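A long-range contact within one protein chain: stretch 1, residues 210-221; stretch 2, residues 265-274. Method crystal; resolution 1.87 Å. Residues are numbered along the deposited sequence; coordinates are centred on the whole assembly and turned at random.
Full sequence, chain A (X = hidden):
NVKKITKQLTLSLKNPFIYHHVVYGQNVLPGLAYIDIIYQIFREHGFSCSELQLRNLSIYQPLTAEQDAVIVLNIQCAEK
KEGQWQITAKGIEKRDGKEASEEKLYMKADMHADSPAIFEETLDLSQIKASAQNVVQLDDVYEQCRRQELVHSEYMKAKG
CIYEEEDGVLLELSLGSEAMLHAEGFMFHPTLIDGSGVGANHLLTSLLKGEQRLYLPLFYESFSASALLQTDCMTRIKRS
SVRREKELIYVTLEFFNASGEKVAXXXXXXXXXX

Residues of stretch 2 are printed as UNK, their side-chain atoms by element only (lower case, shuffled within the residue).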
ATOM      1  N   GLY A 210     -17.404  15.243  -6.837  1.00 38.59           N
ATOM      2  CA  GLY A 210     -18.155  15.034  -5.591  1.00 38.80           C
ATOM      3  C   GLY A 210     -18.531  13.616  -5.159  1.00 37.21           C
ATOM      4  O   GLY A 210     -19.312  13.415  -4.215  1.00 39.28           O
ATOM      5  N   GLU A 211     -17.984  12.610  -5.813  1.00 39.60           N
ATOM      6  CA  GLU A 211     -18.405  11.236  -5.537  1.00 36.44           C
ATOM      7  C   GLU A 211     -18.012  10.912  -4.101  1.00 36.45           C
ATOM      8  O   GLU A 211     -16.869  11.205  -3.738  1.00 32.84           O
ATOM      9  CB  GLU A 211     -17.730  10.306  -6.561  1.00 39.02           C
ATOM     10  CG  GLU A 211     -17.801   8.811  -6.263  1.00 38.13           C
ATOM     11  CD  GLU A 211     -19.221   8.336  -6.159  1.00 39.66           C
ATOM     12  OE1 GLU A 211     -19.841   8.157  -7.232  1.00 39.27           O
ATOM     13  OE2 GLU A 211     -19.732   8.175  -5.014  1.00 33.80           O
ATOM     14  N   GLN A 212     -18.912  10.333  -3.275  1.00 33.50           N
ATOM     15  CA  GLN A 212     -18.508   9.949  -1.914  1.00 37.23           C
ATOM     16  C   GLN A 212     -18.261   8.431  -1.665  1.00 35.63           C
ATOM     17  O   GLN A 212     -17.822   8.097  -0.564  1.00 38.64           O
ATOM     18  CB  GLN A 212     -19.472  10.473  -0.809  1.00 40.16           C
ATOM     19  CG  GLN A 212     -19.810  11.953  -0.791  1.00 40.23           C
ATOM     20  CD  GLN A 212     -18.737  12.874  -0.174  1.00 41.91           C
ATOM     21  OE1 GLN A 212     -18.512  12.870   1.040  1.00 42.32           O
ATOM     22  NE2 GLN A 212     -18.133  13.729  -1.000  1.00 41.36           N
ATOM     23  N   ARG A 213     -18.569   7.543  -2.613  1.00 31.62           N
ATOM     24  CA  ARG A 213     -18.299   6.107  -2.441  1.00 33.97           C
ATOM     25  C   ARG A 213     -16.804   5.927  -2.511  1.00 34.86           C
ATOM     26  O   ARG A 213     -16.170   6.546  -3.356  1.00 38.12           O
ATOM     27  CB  ARG A 213     -18.852   5.238  -3.561  1.00 36.24           C
ATOM     28  CG  ARG A 213     -20.185   4.569  -3.303  1.00 41.94           C
ATOM     29  CD  ARG A 213     -21.302   5.439  -3.784  1.00 39.50           C
ATOM     30  NE  ARG A 213     -21.110   5.965  -5.139  1.00 42.71           N
ATOM     31  CZ  ARG A 213     -21.662   5.489  -6.261  1.00 46.03           C
ATOM     32  NH1 ARG A 213     -22.485   4.449  -6.244  1.00 47.21           N
ATOM     33  NH2 ARG A 213     -21.394   6.083  -7.424  1.00 48.01           N
ATOM     34  N   LEU A 214     -16.255   5.055  -1.671  1.00 31.50           N
ATOM     35  CA  LEU A 214     -14.816   4.844  -1.641  1.00 29.85           C
ATOM     36  C   LEU A 214     -14.297   4.107  -2.860  1.00 26.11           C
ATOM     37  O   LEU A 214     -15.026   3.321  -3.486  1.00 25.97           O
ATOM     38  CB  LEU A 214     -14.473   4.031  -0.377  1.00 29.34           C
ATOM     39  CG  LEU A 214     -14.877   4.646   0.957  1.00 28.15           C
ATOM     40  CD1 LEU A 214     -14.708   3.651   2.106  1.00 27.87           C
ATOM     41  CD2 LEU A 214     -14.096   5.921   1.229  1.00 27.53           C
ATOM     42  N   TYR A 215     -13.016   4.302  -3.187  1.00 24.07           N
ATOM     43  CA  TYR A 215     -12.366   3.505  -4.209  1.00 24.79           C
ATOM     44  C   TYR A 215     -11.302   2.628  -3.505  1.00 25.20           C
ATOM     45  O   TYR A 215     -10.380   3.191  -2.945  1.00 20.49           O
ATOM     46  CB  TYR A 215     -11.622   4.371  -5.231  1.00 27.21           C
ATOM     47  CG  TYR A 215     -12.488   5.315  -6.003  1.00 29.29           C
ATOM     48  CD1 TYR A 215     -12.824   5.047  -7.339  1.00 30.81           C
ATOM     49  CD2 TYR A 215     -12.975   6.477  -5.405  1.00 32.81           C
ATOM     50  CE1 TYR A 215     -13.651   5.904  -8.062  1.00 30.08           C
ATOM     51  CE2 TYR A 215     -13.794   7.336  -6.109  1.00 33.13           C
ATOM     52  CZ  TYR A 215     -14.126   7.043  -7.439  1.00 35.93           C
ATOM     53  OH  TYR A 215     -14.933   7.911  -8.157  1.00 42.36           O
ATOM     54  N   LEU A 216     -11.420   1.310  -3.606  1.00 27.18           N
ATOM     55  CA  LEU A 216     -10.471   0.366  -2.953  1.00 24.64           C
ATOM     56  C   LEU A 216      -9.458  -0.138  -3.957  1.00 24.33           C
ATOM     57  O   LEU A 216      -9.723  -0.140  -5.184  1.00 20.41           O
ATOM     58  CB  LEU A 216     -11.235  -0.799  -2.376  1.00 26.18           C
ATOM     59  CG  LEU A 216     -12.133  -0.396  -1.190  1.00 29.56           C
ATOM     60  CD1 LEU A 216     -12.821  -1.648  -0.674  1.00 30.10           C
ATOM     61  CD2 LEU A 216     -11.421   0.346  -0.059  1.00 29.79           C
ATOM     62  N   PRO A 217      -8.288  -0.559  -3.468  1.00 23.34           N
ATOM     63  CA  PRO A 217      -7.321  -1.100  -4.394  1.00 18.37           C
ATOM     64  C   PRO A 217      -7.803  -2.307  -5.201  1.00 18.99           C
ATOM     65  O   PRO A 217      -8.574  -3.166  -4.719  1.00 14.40           O
ATOM     66  CB  PRO A 217      -6.147  -1.489  -3.472  1.00 20.61           C
ATOM     67  CG  PRO A 217      -6.157  -0.410  -2.422  1.00 21.70           C
ATOM     68  CD  PRO A 217      -7.661  -0.296  -2.137  1.00 23.37           C
ATOM     69  N   LEU A 218      -7.370  -2.290  -6.452  1.00 17.65           N
ATOM     70  CA  LEU A 218      -7.704  -3.286  -7.450  1.00 16.90           C
ATOM     71  C   LEU A 218      -6.436  -3.875  -8.098  1.00 16.14           C
ATOM     72  O   LEU A 218      -6.344  -5.050  -8.233  1.00 16.54           O
ATOM     73  CB  LEU A 218      -8.538  -2.661  -8.552  1.00 19.41           C
ATOM     74  CG  LEU A 218      -8.832  -3.664  -9.713  1.00 17.87           C
ATOM     75  CD1 LEU A 218      -9.727  -4.834  -9.303  1.00 19.95           C
ATOM     76  CD2 LEU A 218      -9.369  -3.007 -11.001  1.00 19.49           C
ATOM     77  N   PHE A 219      -5.545  -3.028  -8.535  1.00 15.46           N
ATOM     78  CA  PHE A 219      -4.377  -3.392  -9.365  1.00 16.05           C
ATOM     79  C   PHE A 219      -3.166  -2.454  -9.243  1.00 15.81           C
ATOM     80  O   PHE A 219      -3.315  -1.220  -9.266  1.00 19.43           O
ATOM     81  CB  PHE A 219      -4.818  -3.442 -10.856  1.00 18.12           C
ATOM     82  CG  PHE A 219      -3.753  -3.893 -11.832  1.00 18.89           C
ATOM     83  CD1 PHE A 219      -3.564  -5.219 -12.131  1.00 20.43           C
ATOM     84  CD2 PHE A 219      -3.078  -2.952 -12.589  1.00 20.74           C
ATOM     85  CE1 PHE A 219      -2.618  -5.615 -13.084  1.00 21.93           C
ATOM     86  CE2 PHE A 219      -2.144  -3.327 -13.537  1.00 21.71           C
ATOM     87  CZ  PHE A 219      -1.866  -4.658 -13.764  1.00 19.73           C
ATOM     88  N   TYR A 220      -1.947  -3.065  -9.221  1.00 19.26           N
ATOM     89  CA  TYR A 220      -0.681  -2.390  -9.237  1.00 19.27           C
ATOM     90  C   TYR A 220       0.019  -2.875 -10.467  1.00 18.18           C
ATOM     91  O   TYR A 220       0.254  -4.048 -10.562  1.00 18.47           O
ATOM     92  CB  TYR A 220       0.280  -2.694  -8.001  1.00 21.25           C
ATOM     93  CG  TYR A 220      -0.357  -2.658  -6.638  1.00 19.38           C
ATOM     94  CD1 TYR A 220      -1.487  -1.895  -6.438  1.00 19.83           C
ATOM     95  CD2 TYR A 220       0.150  -3.434  -5.528  1.00 19.13           C
ATOM     96  CE1 TYR A 220      -2.161  -1.872  -5.233  1.00 20.38           C
ATOM     97  CE2 TYR A 220      -0.565  -3.434  -4.311  1.00 17.15           C
ATOM     98  CZ  TYR A 220      -1.704  -2.640  -4.178  1.00 16.39           C
ATOM     99  OH  TYR A 220      -2.526  -2.505  -3.050  1.00 17.54           O
ATOM    100  N   GLU A 221       0.445  -1.982 -11.361  1.00 16.48           N
ATOM    101  CA  GLU A 221       1.213  -2.388 -12.538  1.00 18.18           C
ATOM    102  C   GLU A 221       2.613  -2.908 -12.125  1.00 16.58           C
ATOM    103  O   GLU A 221       3.083  -4.022 -12.485  1.00 14.30           O
ATOM    104  CB  GLU A 221       1.343  -1.216 -13.532  1.00 21.95           C
ATOM    105  CG  GLU A 221       2.188  -1.630 -14.719  1.00 26.43           C
ATOM    106  CD  GLU A 221       2.108  -0.659 -15.865  1.00 30.12           C
ATOM    107  OE1 GLU A 221       1.000  -0.200 -16.185  1.00 35.07           O
ATOM    108  OE2 GLU A 221       3.178  -0.356 -16.423  1.00 33.79           O
ATOM    109  N   UNK A 265       8.930   3.240  -6.513  1.00 17.55           N
ATOM    110  CA  UNK A 265       7.778   3.710  -7.256  1.00 19.05           C
ATOM    111  C   UNK A 265       6.731   2.647  -7.389  1.00 17.70           C
ATOM    112  O   UNK A 265       7.034   1.530  -7.789  1.00 17.16           O
ATOM    113  c   UNK A 265       8.178   4.151  -8.670  1.00 21.73           C
ATOM    114  c   UNK A 265       7.515   5.300 -10.822  1.00 31.68           C
ATOM    115  c   UNK A 265       7.014   4.709  -9.501  1.00 26.21           C
ATOM    116  o   UNK A 265       7.855   6.490 -10.854  1.00 31.48           O
ATOM    117  o   UNK A 265       7.634   4.569 -11.794  1.00 35.86           O
ATOM    118  N   UNK A 266       5.485   3.031  -7.096  1.00 16.66           N
ATOM    119  CA  UNK A 266       4.310   2.187  -7.415  1.00 15.52           C
ATOM    120  C   UNK A 266       3.660   2.714  -8.644  1.00 16.71           C
ATOM    121  O   UNK A 266       2.969   3.753  -8.577  1.00 15.49           O
ATOM    122  c   UNK A 266       1.230   1.368  -5.171  1.00 16.84           C
ATOM    123  c   UNK A 266       3.269   2.176  -6.271  1.00 16.45           C
ATOM    124  c   UNK A 266       2.164   1.147  -6.295  1.00 16.11           C
ATOM    125  c   UNK A 266       2.620  -0.277  -6.213  1.00 17.60           C
ATOM    126  N   UNK A 267       3.851   2.029  -9.757  1.00 16.40           N
ATOM    127  CA  UNK A 267       3.282   2.563 -11.039  1.00 21.26           C
ATOM    128  C   UNK A 267       1.862   2.106 -11.335  1.00 19.68           C
ATOM    129  O   UNK A 267       1.533   0.927 -11.241  1.00 17.36           O
ATOM    130  c   UNK A 267       5.221   2.549 -14.433  1.00 31.53           C
ATOM    131  c   UNK A 267       3.950   2.724 -13.569  1.00 29.62           C
ATOM    132  n   UNK A 267       4.141   4.105 -16.050  1.00 36.69           N
ATOM    133  c   UNK A 267       4.268   2.213 -12.158  1.00 25.84           C
ATOM    134  c   UNK A 267       4.979   2.882 -15.917  1.00 34.43           C
ATOM    135  N   UNK A 268       0.976   3.051 -11.711  1.00 19.40           N
ATOM    136  CA  UNK A 268      -0.452   2.766 -12.012  1.00 21.33           C
ATOM    137  C   UNK A 268      -1.158   1.959 -10.929  1.00 18.75           C
ATOM    138  O   UNK A 268      -1.690   0.908 -11.146  1.00 19.26           O
ATOM    139  c   UNK A 268      -0.587   3.277 -14.452  1.00 27.59           C
ATOM    140  n   UNK A 268       0.305   3.185 -15.411  1.00 27.46           N
ATOM    141  o   UNK A 268      -1.362   4.228 -14.348  1.00 29.44           O
ATOM    142  c   UNK A 268      -0.602   2.176 -13.393  1.00 23.17           C
ATOM    143  N   UNK A 269      -1.081   2.511  -9.738  1.00 22.38           N
ATOM    144  CA  UNK A 269      -1.945   2.093  -8.629  1.00 21.36           C
ATOM    145  C   UNK A 269      -3.394   2.438  -9.023  1.00 22.58           C
ATOM    146  O   UNK A 269      -3.793   3.621  -9.048  1.00 23.93           O
ATOM    147  c   UNK A 269      -4.259   2.342  -4.114  1.00 19.08           C
ATOM    148  c   UNK A 269      -3.429   3.444  -4.181  1.00 20.72           C
ATOM    149  c   UNK A 269      -1.510   2.756  -7.352  1.00 20.11           C
ATOM    150  c   UNK A 269      -4.167   1.397  -5.073  1.00 18.42           C
ATOM    151  c   UNK A 269      -2.460   2.602  -6.209  1.00 20.41           C
ATOM    152  c   UNK A 269      -3.281   1.534  -6.122  1.00 18.72           C
ATOM    153  c   UNK A 269      -2.514   3.550  -5.207  1.00 22.48           C
ATOM    154  N   UNK A 270      -4.135   1.374  -9.319  1.00 21.32           N
ATOM    155  CA  UNK A 270      -5.544   1.413  -9.785  1.00 20.28           C
ATOM    156  C   UNK A 270      -6.472   0.941  -8.653  1.00 22.63           C
ATOM    157  O   UNK A 270      -6.312  -0.184  -8.088  1.00 16.22           O
ATOM    158  c   UNK A 270      -7.193   0.714 -11.553  1.00 23.15           C
ATOM    159  o   UNK A 270      -4.777   0.559 -11.966  1.00 26.20           O
ATOM    160  c   UNK A 270      -5.808   0.442 -10.950  1.00 21.42           C
ATOM    161  N   UNK A 271      -7.509   1.744  -8.395  1.00 23.27           N
ATOM    162  CA  UNK A 271      -8.551   1.439  -7.441  1.00 20.09           C
ATOM    163  C   UNK A 271      -9.933   1.548  -8.102  1.00 23.90           C
ATOM    164  O   UNK A 271     -10.092   2.180  -9.155  1.00 19.71           O
ATOM    165  c   UNK A 271      -8.463   2.463  -6.288  1.00 20.48           C
ATOM    166  o   UNK A 271      -7.200   2.396  -5.651  1.00 17.04           O
ATOM    167  N   UNK A 272     -10.921   0.925  -7.480  1.00 25.54           N
ATOM    168  CA  UNK A 272     -12.239   0.755  -8.109  1.00 27.88           C
ATOM    169  C   UNK A 272     -13.303   1.166  -7.149  1.00 27.20           C
ATOM    170  O   UNK A 272     -13.222   0.886  -5.956  1.00 19.93           O
ATOM    171  c   UNK A 272     -12.480  -0.679  -8.519  1.00 28.23           C
ATOM    172  c   UNK A 272     -14.000  -2.411  -9.607  1.00 37.61           C
ATOM    173  c   UNK A 272     -13.831  -0.946  -9.227  1.00 33.36           C
ATOM    174  n   UNK A 272     -14.356  -4.698  -8.616  1.00 47.68           N
ATOM    175  c   UNK A 272     -14.569  -3.222  -8.450  1.00 42.71           C
ATOM    176  N   UNK A 273     -14.290   1.888  -7.669  1.00 24.27           N
ATOM    177  CA  UNK A 273     -15.395   2.357  -6.857  1.00 28.91           C
ATOM    178  C   UNK A 273     -16.121   1.251  -6.138  1.00 23.94           C
ATOM    179  O   UNK A 273     -16.464   0.228  -6.753  1.00 24.35           O
ATOM    180  c   UNK A 273     -16.393   3.077  -7.807  1.00 32.37           C
ATOM    181  c   UNK A 273     -17.108   5.148  -6.598  1.00 30.08           C
ATOM    182  c   UNK A 273     -17.556   3.879  -7.290  1.00 32.43           C
ATOM    183  c   UNK A 273     -18.368   4.214  -8.534  1.00 36.13           C
ATOM    184  N   UNK A 274     -16.390   1.459  -4.842  1.00 25.53           N
ATOM    185  CA  UNK A 274     -17.290   0.590  -4.101  1.00 27.94           C
ATOM    186  C   UNK A 274     -18.816   0.989  -4.297  1.00 31.03           C
ATOM    187  O   UNK A 274     -19.544   0.255  -5.024  1.00 30.25           O
ATOM    188  c   UNK A 274     -15.514  -0.063  -2.387  1.00 29.41           C
ATOM    189  c   UNK A 274     -17.933  -0.378  -1.879  1.00 30.19           C
ATOM    190  c   UNK A 274     -16.920   0.515  -2.592  1.00 28.25           C
TER

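Position 265 carries three carbons, the last bearing two oxygens: a carboxylate on a two-carbon arm, so Glu 265. It is out of reach of stretch 1; OE1 is hydrogen-bonded elsewhere in the structure.

Position 266 has four carbons forked at the second; one end carbon lies 3.8 Å from Tyr 220 CB, and the other sits over one face of the tyrosine ring. This is Leu 266, whose apolar fork suits a buried place.

Position 267 shows four carbons in a row ending in nitrogen, which stays 4.6 Å from Glu 221 OE2, beyond a salt bridge. This is Lys 267; its long chain carries the charge out from a partly exposed position, near an acidic residue.

Position 268 has two carbons, the second carrying one oxygen and one nitrogen; the nitrogen lies 3.5 Å from Glu 221 OE1. This amide is Asn 268. Its phi and psi of 50° and 55° are left-handed, a conformation asparagine tolerates better than most residues.

Position 269 bears one carbon and a six-carbon ring without oxygen. The ring meets Pro 217 CG at its edge, its nearest carbon 3.7 Å from that atom, and packs obliquely against the Tyr 220 ring. Phe 269 suits this buried, apolar site.

At 270 one carbon carries an oxygen and a carbon; the oxygen lies 3.9 Å from Phe 219 CD2, at that ring's edge. This is Thr 270: beta-branching suits a strand, and OG1 donates a hydrogen bond to Asn 268 O (3.2 Å), satisfying a buried hydroxyl.

Position 271 has one carbon and one oxygen, the oxygen 3.7 Å from Pro 217 CA and CB 3.1 Å from Leu 216 O. Ser 271 is compact enough for this buried site; its CA lies 4.2 Å from Pro 217 CA, as is usual in a non-hydrogen-bonded pair.

Position 272, again a four-carbon row ending in nitrogen, lies on the same face as Leu 216. Lys 272 is exposed, as befits its charge.

Position 273 has four carbons forked at the second. One end carbon rests over the Tyr 215 ring, 3.6 Å from Tyr 215 CZ; the other covers one face of the Arg 213 guanidinium. Apolar Leu 273 suits both.

At 274 one carbon carries two more, one 3.6 Å from Leu 216 CD1. Val 274 is exposed, but its short apolar branches pack on that leucine.

The contact is an antiparallel pairing. Leu 216 and Lys 272 exchange backbone hydrogen bonds, and Val 274 N donates to Leu 214 O (2.7 Å). Pro 217 has no amide hydrogen to give; beyond it a beta bulge shifts the register by one, so Leu 218 N and Phe 219 N both donate to Thr 270 O (2.9 and 3.0 Å).

Stretch 2 (265-274) ELKNFTSKLV
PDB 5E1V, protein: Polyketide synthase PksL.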